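PDB 2ZUX: YesW protein from Bacillus subtilis, which cleaves rhamnogalacturonan in the ramified regions of plant cell-wall pectin by endo-type elimination, leaving rhamnose at the new reducing end and unsaturated galacturonate at the non-reducing end. Local coordinates for residues I456-D461 with R471-W475; D510-V515 with Y528-T534; L467-I472 with E514-R518. One frame throughout, in Å; residues are numbered along the deposited sequence.

Interaction 1. Residues I456-D461 with R471-W475. With CA (calcium ion), chain F.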
loop_
_atom_site.group_PDB
_atom_site.type_symbol
_atom_site.label_atom_id
_atom_site.label_comp_id
_atom_site.label_asym_id
_atom_site.label_seq_id
_atom_site.Cartn_x
_atom_site.Cartn_y
_atom_site.Cartn_z
ATOM N N ILE A 456 8.130 -4.651 -8.337
ATOM C CA ILE A 456 7.305 -5.814 -8.025
ATOM C C ILE A 456 8.115 -7.109 -8.104
ATOM O O ILE A 456 8.912 -7.295 -9.040
ATOM C CB ILE A 456 6.082 -5.900 -8.975
ATOM C CG1 ILE A 456 5.160 -7.036 -8.546
ATOM C CG2 ILE A 456 6.527 -6.034 -10.444
ATOM C CD1 ILE A 456 3.871 -7.109 -9.323
ATOM N N TRP A 457 7.918 -8.006 -7.135
ATOM C CA TRP A 457 8.486 -9.355 -7.234
ATOM C C TRP A 457 7.519 -10.216 -8.030
ATOM O O TRP A 457 6.451 -10.575 -7.527
ATOM C CB TRP A 457 8.765 -9.960 -5.850
ATOM C CG TRP A 457 9.897 -9.250 -5.157
ATOM C CD1 TRP A 457 11.214 -9.252 -5.539
ATOM C CD2 TRP A 457 9.816 -8.418 -3.991
ATOM N NE1 TRP A 457 11.956 -8.464 -4.683
ATOM C CE2 TRP A 457 11.122 -7.939 -3.729
ATOM C CE3 TRP A 457 8.763 -8.020 -3.144
ATOM C CZ2 TRP A 457 11.407 -7.091 -2.653
ATOM C CZ3 TRP A 457 9.053 -7.174 -2.071
ATOM C CH2 TRP A 457 10.365 -6.716 -1.845
ATOM N N TRP A 458 7.892 -10.521 -9.272
ATOM C CA TRP A 458 6.992 -11.205 -10.204
ATOM C C TRP A 458 7.515 -12.528 -10.743
ATOM O O TRP A 458 6.766 -13.507 -10.808
ATOM C CB TRP A 458 6.638 -10.278 -11.373
ATOM C CG TRP A 458 5.661 -10.883 -12.318
ATOM C CD1 TRP A 458 5.914 -11.345 -13.577
ATOM C CD2 TRP A 458 4.269 -11.115 -12.077
ATOM N NE1 TRP A 458 4.756 -11.829 -14.144
ATOM C CE2 TRP A 458 3.734 -11.707 -13.240
ATOM C CE3 TRP A 458 3.415 -10.863 -10.994
ATOM C CZ2 TRP A 458 2.379 -12.053 -13.352
ATOM C CZ3 TRP A 458 2.069 -11.218 -11.107
ATOM C CH2 TRP A 458 1.572 -11.803 -12.279
ATOM N N ASP A 459 8.776 -12.560 -11.167
ATOM C CA ASP A 459 9.341 -13.794 -11.686
ATOM C C ASP A 459 9.943 -14.635 -10.566
ATOM O O ASP A 459 9.658 -14.410 -9.383
ATOM C CB ASP A 459 10.310 -13.534 -12.852
ATOM C CG ASP A 459 11.604 -12.861 -12.425
ATOM O OD1 ASP A 459 11.934 -12.840 -11.212
ATOM O OD2 ASP A 459 12.301 -12.357 -13.327
ATOM N N GLY A 460 10.755 -15.622 -10.931
ATOM C CA GLY A 460 11.264 -16.559 -9.945
ATOM C C GLY A 460 12.540 -16.159 -9.234
ATOM O O GLY A 460 12.919 -16.806 -8.262
ATOM N N ASP A 461 13.210 -15.108 -9.702
ATOM C CA ASP A 461 14.475 -14.722 -9.082
ATOM C C ASP A 461 14.285 -13.673 -7.987
ATOM O O ASP A 461 13.217 -13.060 -7.871
ATOM C CB ASP A 461 15.537 -14.326 -10.123
ATOM C CG ASP A 461 15.331 -12.934 -10.716
ATOM O OD1 ASP A 461 14.629 -12.079 -10.117
ATOM O OD2 ASP A 461 15.919 -12.676 -11.782
ATOM N N ARG A 471 1.757 -2.874 -17.242
ATOM C CA ARG A 471 2.940 -3.628 -17.652
ATOM C C ARG A 471 3.816 -4.046 -16.477
ATOM O O ARG A 471 3.976 -3.287 -15.503
ATOM C CB ARG A 471 3.783 -2.799 -18.622
ATOM C CG ARG A 471 3.111 -2.534 -19.963
ATOM C CD ARG A 471 3.938 -1.620 -20.867
ATOM N NE ARG A 471 4.290 -0.345 -20.239
ATOM C CZ ARG A 471 3.581 0.777 -20.314
ATOM N NH1 ARG A 471 2.438 0.824 -20.989
ATOM N NH2 ARG A 471 4.021 1.865 -19.697
ATOM N N ILE A 472 4.391 -5.242 -16.580
ATOM C CA ILE A 472 5.499 -5.656 -15.726
ATOM C C ILE A 472 6.711 -5.845 -16.636
ATOM O O ILE A 472 6.631 -6.564 -17.642
ATOM C CB ILE A 472 5.188 -6.956 -14.953
ATOM C CG1 ILE A 472 3.976 -6.743 -14.030
ATOM C CG2 ILE A 472 6.420 -7.414 -14.155
ATOM C CD1 ILE A 472 3.524 -7.983 -13.295
ATOM N N ASP A 473 7.809 -5.171 -16.301
ATOM C CA ASP A 473 9.051 -5.233 -17.064
ATOM C C ASP A 473 10.177 -5.816 -16.221
ATOM O O ASP A 473 10.113 -5.821 -14.989
ATOM C CB ASP A 473 9.466 -3.826 -17.528
ATOM C CG ASP A 473 8.389 -3.115 -18.341
ATOM O OD1 ASP A 473 7.745 -3.750 -19.205
ATOM O OD2 ASP A 473 8.199 -1.903 -18.127
ATOM N N LYS A 474 11.221 -6.286 -16.889
ATOM C CA LYS A 474 12.429 -6.717 -16.206
ATOM C C LYS A 474 13.634 -5.999 -16.789
ATOM O O LYS A 474 13.750 -5.825 -18.007
ATOM C CB LYS A 474 12.621 -8.231 -16.281
ATOM C CG LYS A 474 13.649 -8.747 -15.261
ATOM C CD LYS A 474 13.836 -10.235 -15.336
ATOM C CE LYS A 474 14.933 -10.669 -14.396
ATOM N NZ LYS A 474 14.520 -10.591 -12.973
ATOM N N TRP A 475 14.519 -5.567 -15.901
ATOM C CA TRP A 475 15.747 -4.888 -16.284
ATOM C C TRP A 475 16.821 -5.885 -16.688
ATOM O O TRP A 475 17.204 -6.757 -15.908
ATOM C CB TRP A 475 16.227 -4.043 -15.111
ATOM C CG TRP A 475 17.502 -3.263 -15.302
ATOM C CD1 TRP A 475 18.675 -3.465 -14.630
ATOM C CD2 TRP A 475 17.726 -2.139 -16.173
ATOM N NE1 TRP A 475 19.611 -2.537 -15.021
ATOM C CE2 TRP A 475 19.059 -1.715 -15.971
ATOM C CE3 TRP A 475 16.934 -1.452 -17.106
ATOM C CZ2 TRP A 475 19.619 -0.638 -16.661
ATOM C CZ3 TRP A 475 17.501 -0.373 -17.797
ATOM C CH2 TRP A 475 18.830 0.022 -17.562
HETATM CA CA CA F . 12.444 -11.410 -9.531
HETATM O O HOH W 1 10.566 -12.089 -8.093
#
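Ile456 and Ile472 face each other with their CA atoms 7.9 Å apart, and Asp459 CA and Lys474 CA are separated by 8.9 Å, too far for backbone pairing. Residues 456-461 leave a strand and turn into a loop, whereas 471-475 are extended. Side chains bridge the gap. Ile472 reaches across with its CD1, which sits over one face of the Trp458 indole, 3.7 Å from the centroid of the five-membered ring and 20° off its normal, a CH-pi contact. The other branch of Ile472, CG2, rests 4.0 Å from Ile456 CG2. The two isoleucines cross at about a right angle. All of this lies in one blade of the beta-propeller: strand 465-468 runs between 454-456 and 471-476, and the loop 457-464 between strands 454-456 and 465-468 wraps a calcium ion. Asp459 OD1 (2.3 Å) and Asp461 OD1 (2.4 Å) bind the metal together with the carbonyl of Asp461 and a water that also donates to Asp459 O; Leu463 and Glu465 complete the site. Asp459 OD1 accepts the backbone N-H of Asp461 from above its carboxylate plane, an Asx turn that curls the loop about the ion. Both second oxygens form salt bridges with Lys474 NZ, 2.9 Å from Asp459 OD2 on its syn lone pair and 2.8 Å from Asp461 OD2, 24° out of that plane. The lysine chain is extended until a last bend (chi4 72°) turns NZ between the two acids. Glu465 OE2 is also hydrogen-bonded to NZ, and the ammonium probably offsets part of the negative charge gathered round the calcium.

Interaction 2. Residues D510-V515 with Y528-T534. With CA (calcium ion), chain E.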
loop_
_atom_site.group_PDB
_atom_site.type_symbol
_atom_site.label_atom_id
_atom_site.label_comp_id
_atom_site.label_asym_id
_atom_site.label_seq_id
_atom_site.Cartn_x
_atom_site.Cartn_y
_atom_site.Cartn_z
ATOM N N ASP A 510 2.240 -17.877 -3.232
ATOM C CA ASP A 510 3.564 -17.727 -2.633
ATOM C C ASP A 510 4.017 -16.272 -2.597
ATOM O O ASP A 510 3.235 -15.359 -2.868
ATOM C CB ASP A 510 4.598 -18.656 -3.303
ATOM C CG ASP A 510 4.983 -18.230 -4.721
ATOM O OD1 ASP A 510 4.715 -17.079 -5.145
ATOM O OD2 ASP A 510 5.620 -19.060 -5.410
ATOM N N TRP A 511 5.283 -16.064 -2.267
ATOM C CA TRP A 511 5.793 -14.742 -1.917
ATOM C C TRP A 511 5.755 -13.693 -3.023
ATOM O O TRP A 511 5.888 -12.502 -2.726
ATOM C CB TRP A 511 7.211 -14.858 -1.359
ATOM C CG TRP A 511 8.221 -15.363 -2.344
ATOM C CD1 TRP A 511 8.489 -16.670 -2.640
ATOM C CD2 TRP A 511 9.113 -14.577 -3.151
ATOM N NE1 TRP A 511 9.487 -16.745 -3.588
ATOM C CE2 TRP A 511 9.881 -15.478 -3.927
ATOM C CE3 TRP A 511 9.330 -13.198 -3.304
ATOM C CZ2 TRP A 511 10.861 -15.046 -4.830
ATOM C CZ3 TRP A 511 10.310 -12.774 -4.205
ATOM C CH2 TRP A 511 11.057 -13.696 -4.956
ATOM N N ARG A 512 5.580 -14.094 -4.281
ATOM C CA ARG A 512 5.504 -13.084 -5.331
ATOM C C ARG A 512 4.250 -12.228 -5.156
ATOM O O ARG A 512 3.267 -12.655 -4.548
ATOM C CB ARG A 512 5.576 -13.702 -6.725
ATOM C CG ARG A 512 7.007 -13.944 -7.228
ATOM C CD ARG A 512 7.679 -15.164 -6.589
ATOM N NE ARG A 512 6.961 -16.420 -6.824
ATOM C CZ ARG A 512 7.023 -17.127 -7.949
ATOM N NH1 ARG A 512 6.338 -18.256 -8.049
ATOM N NH2 ARG A 512 7.758 -16.712 -8.974
ATOM N N GLU A 513 4.301 -11.005 -5.671
ATOM C CA GLU A 513 3.209 -10.068 -5.500
ATOM C C GLU A 513 2.164 -10.200 -6.602
ATOM O O GLU A 513 2.503 -10.345 -7.763
ATOM C CB GLU A 513 3.772 -8.652 -5.466
ATOM C CG GLU A 513 4.790 -8.445 -4.364
ATOM C CD GLU A 513 5.358 -7.047 -4.358
ATOM O OE1 GLU A 513 6.383 -6.838 -5.036
ATOM O OE2 GLU A 513 4.757 -6.168 -3.696
ATOM N N GLU A 514 0.896 -10.151 -6.208
ATOM C CA GLU A 514 -0.215 -10.095 -7.157
ATOM C C GLU A 514 -0.440 -8.654 -7.580
ATOM O O GLU A 514 -0.031 -7.708 -6.884
ATOM C CB GLU A 514 -1.495 -10.637 -6.523
ATOM C CG GLU A 514 -1.555 -12.155 -6.386
ATOM C CD GLU A 514 -0.430 -12.736 -5.533
ATOM O OE1 GLU A 514 -0.282 -12.329 -4.355
ATOM O OE2 GLU A 514 0.322 -13.602 -6.046
ATOM N N VAL A 515 -1.079 -8.487 -8.733
ATOM C CA VAL A 515 -1.493 -7.165 -9.189
ATOM C C VAL A 515 -2.992 -7.170 -9.399
ATOM O O VAL A 515 -3.541 -8.091 -10.009
ATOM C CB VAL A 515 -0.827 -6.754 -10.506
ATOM C CG1 VAL A 515 -1.103 -5.284 -10.793
ATOM C CG2 VAL A 515 0.660 -7.004 -10.460
ATOM N N TYR A 528 -4.065 -10.635 -11.007
ATOM C CA TYR A 528 -3.043 -11.432 -11.679
ATOM C C TYR A 528 -2.099 -12.006 -10.632
ATOM O O TYR A 528 -1.628 -11.284 -9.757
ATOM C CB TYR A 528 -2.245 -10.559 -12.648
ATOM C CG TYR A 528 -3.008 -10.144 -13.891
ATOM C CD1 TYR A 528 -2.753 -10.755 -15.123
ATOM C CD2 TYR A 528 -3.977 -9.145 -13.841
ATOM C CE1 TYR A 528 -3.455 -10.372 -16.269
ATOM C CE2 TYR A 528 -4.679 -8.760 -14.982
ATOM C CZ TYR A 528 -4.411 -9.379 -16.181
ATOM O OH TYR A 528 -5.118 -8.986 -17.304
ATOM N N THR A 529 -1.843 -13.308 -10.714
ATOM C CA THR A 529 -0.858 -13.976 -9.872
ATOM C C THR A 529 0.151 -14.641 -10.793
ATOM O O THR A 529 -0.211 -15.138 -11.858
ATOM C CB THR A 529 -1.510 -14.990 -8.890
ATOM O OG1 THR A 529 -0.568 -15.356 -7.872
ATOM C CG2 THR A 529 -2.004 -16.257 -9.602
ATOM N N THR A 530 1.418 -14.637 -10.410
ATOM C CA THR A 530 2.440 -15.204 -11.271
ATOM C C THR A 530 2.327 -16.727 -11.395
ATOM O O THR A 530 1.932 -17.415 -10.448
ATOM C CB THR A 530 3.860 -14.797 -10.822
ATOM O OG1 THR A 530 4.775 -15.088 -11.882
ATOM C CG2 THR A 530 4.295 -15.532 -9.558
ATOM N N THR A 531 2.669 -17.227 -12.580
ATOM C CA THR A 531 2.823 -18.671 -12.785
ATOM C C THR A 531 4.250 -19.027 -13.187
ATOM O O THR A 531 4.511 -20.124 -13.700
ATOM C CB THR A 531 1.823 -19.236 -13.820
ATOM O OG1 THR A 531 2.008 -18.574 -15.073
ATOM C CG2 THR A 531 0.395 -19.036 -13.339
ATOM N N ILE A 532 5.181 -18.109 -12.937
ATOM C CA ILE A 532 6.599 -18.380 -13.163
ATOM C C ILE A 532 7.129 -19.149 -11.952
ATOM O O ILE A 532 7.059 -18.653 -10.823
ATOM C CB ILE A 532 7.395 -17.078 -13.372
ATOM C CG1 ILE A 532 6.883 -16.340 -14.611
ATOM C CG2 ILE A 532 8.891 -17.383 -13.517
ATOM C CD1 ILE A 532 7.275 -14.864 -14.683
ATOM N N PRO A 533 7.644 -20.375 -12.167
ATOM C CA PRO A 533 8.164 -21.144 -11.038
ATOM C C PRO A 533 9.342 -20.474 -10.342
ATOM O O PRO A 533 10.125 -19.762 -10.970
ATOM C CB PRO A 533 8.603 -22.467 -11.680
ATOM C CG PRO A 533 7.832 -22.545 -12.962
ATOM C CD PRO A 533 7.725 -21.133 -13.431
ATOM N N THR A 534 9.447 -20.714 -9.043
ATOM C CA THR A 534 10.573 -20.229 -8.257
ATOM C C THR A 534 11.183 -21.351 -7.426
ATOM O O THR A 534 10.483 -22.269 -6.997
ATOM C CB THR A 534 10.183 -19.034 -7.348
ATOM O OG1 THR A 534 11.359 -18.532 -6.694
ATOM C CG2 THR A 534 9.152 -19.423 -6.295
HETATM CA CA CA E . 1.582 -14.108 -3.966
HETATM O O HOH W 2 2.419 -15.732 -5.587
HETATM O O HOH W 3 2.194 -13.142 -8.163
#
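Arg512 grips Ile532 O with two bonds: both terminal guanidinium nitrogens converge on it end-on and in plane, at 2.9 Å from NH1 and 2.8 Å from NH2. A salt bridge holds the same group from its side, NE to Asp510 OD1 and NH1 to Asp510 OD2 (2.9 Å), with bends at chi2 and chi3 (76° and 59°) folding the arginine back. Methyl groups supply the apolar part. Thr530 CG2 lies over one face of the guanidinium and Thr534 CG2 over the opposite one, each 3.5 Å from Arg512 CZ, so the group is sandwiched flat; the two hydroxyls bind Trp458 O and Gly460 O. An alanine in place of Arg512 would probably leave Ile532 O without its two guanidinium donors, strip the Asp510 carboxylate of its salt-bridge mate and open a gap between the threonine methyls. Calcium fixes the first segment: Asp510 O, Arg512 O and both oxygens of Glu514 bind the ion, and a water, Asp506 and Leu508 complete the site. Glu514 OE2, 2.5 Å from the metal, takes a 2.7 Å hydrogen bond from Thr529 OG1. Val515 and Tyr528 form an antiparallel hydrogen-bonded pair, with Tyr528 N 2.8 Å from Val515 O. This pair joins strands 514-519 and 524-528 of a propeller blade, while Asn55 of strand 55-58 and Val15 of strand 13-17, in the N-terminal beta-sheet domain, pack against Arg512 and Thr529.

Interaction 3. Residues L467-I472 with E514-R518. With CA (calcium ion), chain E.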
loop_
_atom_site.group_PDB
_atom_site.type_symbol
_atom_site.label_atom_id
_atom_site.label_comp_id
_atom_site.label_asym_id
_atom_site.label_seq_id
_atom_site.Cartn_x
_atom_site.Cartn_y
_atom_site.Cartn_z
ATOM N N LEU A 467 6.968 -2.318 -12.360
ATOM C CA LEU A 467 5.575 -2.221 -12.787
ATOM C C LEU A 467 5.231 -0.771 -13.088
ATOM O O LEU A 467 5.613 0.145 -12.357
ATOM C CB LEU A 467 4.643 -2.802 -11.719
ATOM C CG LEU A 467 3.135 -2.763 -12.007
ATOM C CD1 LEU A 467 2.457 -3.926 -11.319
ATOM C CD2 LEU A 467 2.480 -1.446 -11.588
ATOM N N ASP A 468 4.512 -0.566 -14.185
ATOM C CA ASP A 468 4.042 0.760 -14.583
ATOM C C ASP A 468 2.871 0.539 -15.524
ATOM O O ASP A 468 2.894 -0.401 -16.335
ATOM C CB ASP A 468 5.161 1.516 -15.306
ATOM C CG ASP A 468 4.909 3.013 -15.419
ATOM O OD1 ASP A 468 4.081 3.573 -14.681
ATOM O OD2 ASP A 468 5.592 3.649 -16.252
ATOM N N SER A 469 1.839 1.375 -15.411
ATOM C CA SER A 469 0.662 1.218 -16.260
ATOM C C SER A 469 0.156 -0.230 -16.147
ATOM O O SER A 469 0.066 -0.757 -15.037
ATOM C CB SER A 469 0.997 1.618 -17.697
ATOM O OG SER A 469 -0.177 1.651 -18.498
ATOM N N ASN A 470 -0.161 -0.875 -17.272
ATOM C CA ASN A 470 -0.597 -2.272 -17.251
ATOM C C ASN A 470 0.533 -3.228 -17.631
ATOM O O ASN A 470 0.298 -4.271 -18.245
ATOM C CB ASN A 470 -1.822 -2.478 -18.155
ATOM C CG ASN A 470 -1.499 -2.337 -19.635
ATOM O OD1 ASN A 470 -0.560 -1.641 -20.021
ATOM N ND2 ASN A 470 -2.296 -3.002 -20.477
ATOM N N ARG A 471 1.757 -2.874 -17.242
ATOM C CA ARG A 471 2.940 -3.628 -17.652
ATOM C C ARG A 471 3.816 -4.046 -16.477
ATOM O O ARG A 471 3.976 -3.287 -15.503
ATOM C CB ARG A 471 3.783 -2.799 -18.622
ATOM C CG ARG A 471 3.111 -2.534 -19.963
ATOM C CD ARG A 471 3.938 -1.620 -20.867
ATOM N NE ARG A 471 4.290 -0.345 -20.239
ATOM C CZ ARG A 471 3.581 0.777 -20.314
ATOM N NH1 ARG A 471 2.438 0.824 -20.989
ATOM N NH2 ARG A 471 4.021 1.865 -19.697
ATOM N N ILE A 472 4.391 -5.242 -16.580
ATOM C CA ILE A 472 5.499 -5.656 -15.726
ATOM C C ILE A 472 6.711 -5.845 -16.636
ATOM O O ILE A 472 6.631 -6.564 -17.642
ATOM C CB ILE A 472 5.188 -6.956 -14.953
ATOM C CG1 ILE A 472 3.976 -6.743 -14.030
ATOM C CG2 ILE A 472 6.420 -7.414 -14.155
ATOM C CD1 ILE A 472 3.524 -7.983 -13.295
ATOM N N GLU A 514 0.896 -10.151 -6.208
ATOM C CA GLU A 514 -0.215 -10.095 -7.157
ATOM C C GLU A 514 -0.440 -8.654 -7.580
ATOM O O GLU A 514 -0.031 -7.708 -6.884
ATOM C CB GLU A 514 -1.495 -10.637 -6.523
ATOM C CG GLU A 514 -1.555 -12.155 -6.386
ATOM C CD GLU A 514 -0.430 -12.736 -5.533
ATOM O OE1 GLU A 514 -0.282 -12.329 -4.355
ATOM O OE2 GLU A 514 0.322 -13.602 -6.046
ATOM N N VAL A 515 -1.079 -8.487 -8.733
ATOM C CA VAL A 515 -1.493 -7.165 -9.189
ATOM C C VAL A 515 -2.992 -7.170 -9.399
ATOM O O VAL A 515 -3.541 -8.091 -10.009
ATOM C CB VAL A 515 -0.827 -6.754 -10.506
ATOM C CG1 VAL A 515 -1.103 -5.284 -10.793
ATOM C CG2 VAL A 515 0.660 -7.004 -10.460
ATOM N N VAL A 516 -3.648 -6.136 -8.884
ATOM C CA VAL A 516 -5.061 -5.919 -9.123
ATOM C C VAL A 516 -5.176 -4.713 -10.049
ATOM O O VAL A 516 -4.806 -3.599 -9.660
ATOM C CB VAL A 516 -5.825 -5.645 -7.815
ATOM C CG1 VAL A 516 -7.328 -5.501 -8.092
ATOM C CG2 VAL A 516 -5.554 -6.751 -6.793
ATOM N N TRP A 517 -5.649 -4.939 -11.280
ATOM C CA TRP A 517 -5.955 -3.852 -12.217
ATOM C C TRP A 517 -7.440 -3.885 -12.533
ATOM O O TRP A 517 -8.031 -4.955 -12.656
ATOM C CB TRP A 517 -5.221 -4.023 -13.550
ATOM C CG TRP A 517 -3.775 -3.622 -13.620
ATOM C CD1 TRP A 517 -3.255 -2.361 -13.537
ATOM C CD2 TRP A 517 -2.673 -4.494 -13.885
ATOM N NE1 TRP A 517 -1.884 -2.400 -13.700
ATOM C CE2 TRP A 517 -1.505 -3.699 -13.920
ATOM C CE3 TRP A 517 -2.558 -5.876 -14.080
ATOM C CZ2 TRP A 517 -0.236 -4.245 -14.151
ATOM C CZ3 TRP A 517 -1.304 -6.417 -14.308
ATOM C CH2 TRP A 517 -0.158 -5.603 -14.336
ATOM N N ARG A 518 -8.043 -2.718 -12.697
ATOM C CA ARG A 518 -9.405 -2.648 -13.216
ATOM C C ARG A 518 -9.418 -2.968 -14.708
ATOM O O ARG A 518 -8.405 -2.815 -15.398
ATOM C CB ARG A 518 -9.983 -1.250 -13.004
ATOM C CG ARG A 518 -9.223 -0.156 -13.723
ATOM C CD ARG A 518 -9.991 1.145 -13.720
ATOM N NE ARG A 518 -9.190 2.224 -14.280
ATOM C CZ ARG A 518 -9.325 2.697 -15.512
ATOM N NH1 ARG A 518 -10.240 2.177 -16.326
ATOM N NH2 ARG A 518 -8.548 3.690 -15.930
HETATM CA CA CA E . 1.582 -14.108 -3.966
HETATM O O HOH W 2 2.419 -15.732 -5.587
#
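Trp517 NE1 donates to Ser469 O at 2.9 Å, a bent bond (133° at the hydrogen) with the oxygen 27° out of the indole plane. Ser469 is in a type II' turn, Asp468 to Arg471, that closes the beta hairpin of strands 465-468 and 471-476; Trp517 belongs to strand 514-519 of a different sheet, so the contact joins two blades of the beta-propeller. Hydrogen bonds both ways between Asp468 and Arg471 hold the turn and keep its carbonyl presented to the indole. Trp517 CG stands anti to its own carbonyl carbon (chi1 -79°), which lays the ring along the hairpin end. The backbone of Asn470 covers one face toward the rim, with CA 3.7 Å from Trp517 CZ2, while the Asn470 amide turns off to Ala488 O. Val515 CG1, two residues before Trp517 on the same strand, lies over the opposite face, and the indole is thus clasped between the turn and its own strand. Ile472 CG1 comes up to the ring edge, 4.3 Å from Trp517 CH2. Beneath the turn the contact is apolar. Ile472 CD1 meets Val515 CG2 at 4.1 Å, the two side chains reaching toward each other. Leu467 approaches Val515 tip to tip as well, and its CD1 nestles against both valine and indole, 3.7 Å from Val515 CG2 and 3.9 Å from Trp517 CZ2.

In the fold
Following the chain from its N terminus, interaction 1 closes first, spanning the calcium loop and hairpin of the blade built from strands 454-456 to 481-487. Interaction 3 opens on that hairpin before interaction 1 has ended, sharing Arg471 and Ile472, and runs over some forty residues to strand 514-519. Interaction 2 opens just ahead of that strand, overlaps interaction 3 at Glu514 and Val515, and closes in the loop after strand 524-528. Interactions 1 and 2 are in series, each interleaved with interaction 3. Tyr528 on Trp517 links interactions 2 and 3 within one blade; Ile456 on Val515, Trp458 O with Thr530 OG1 and Gly460 O with Thr534 OG1 tie the two calcium-bearing blades together.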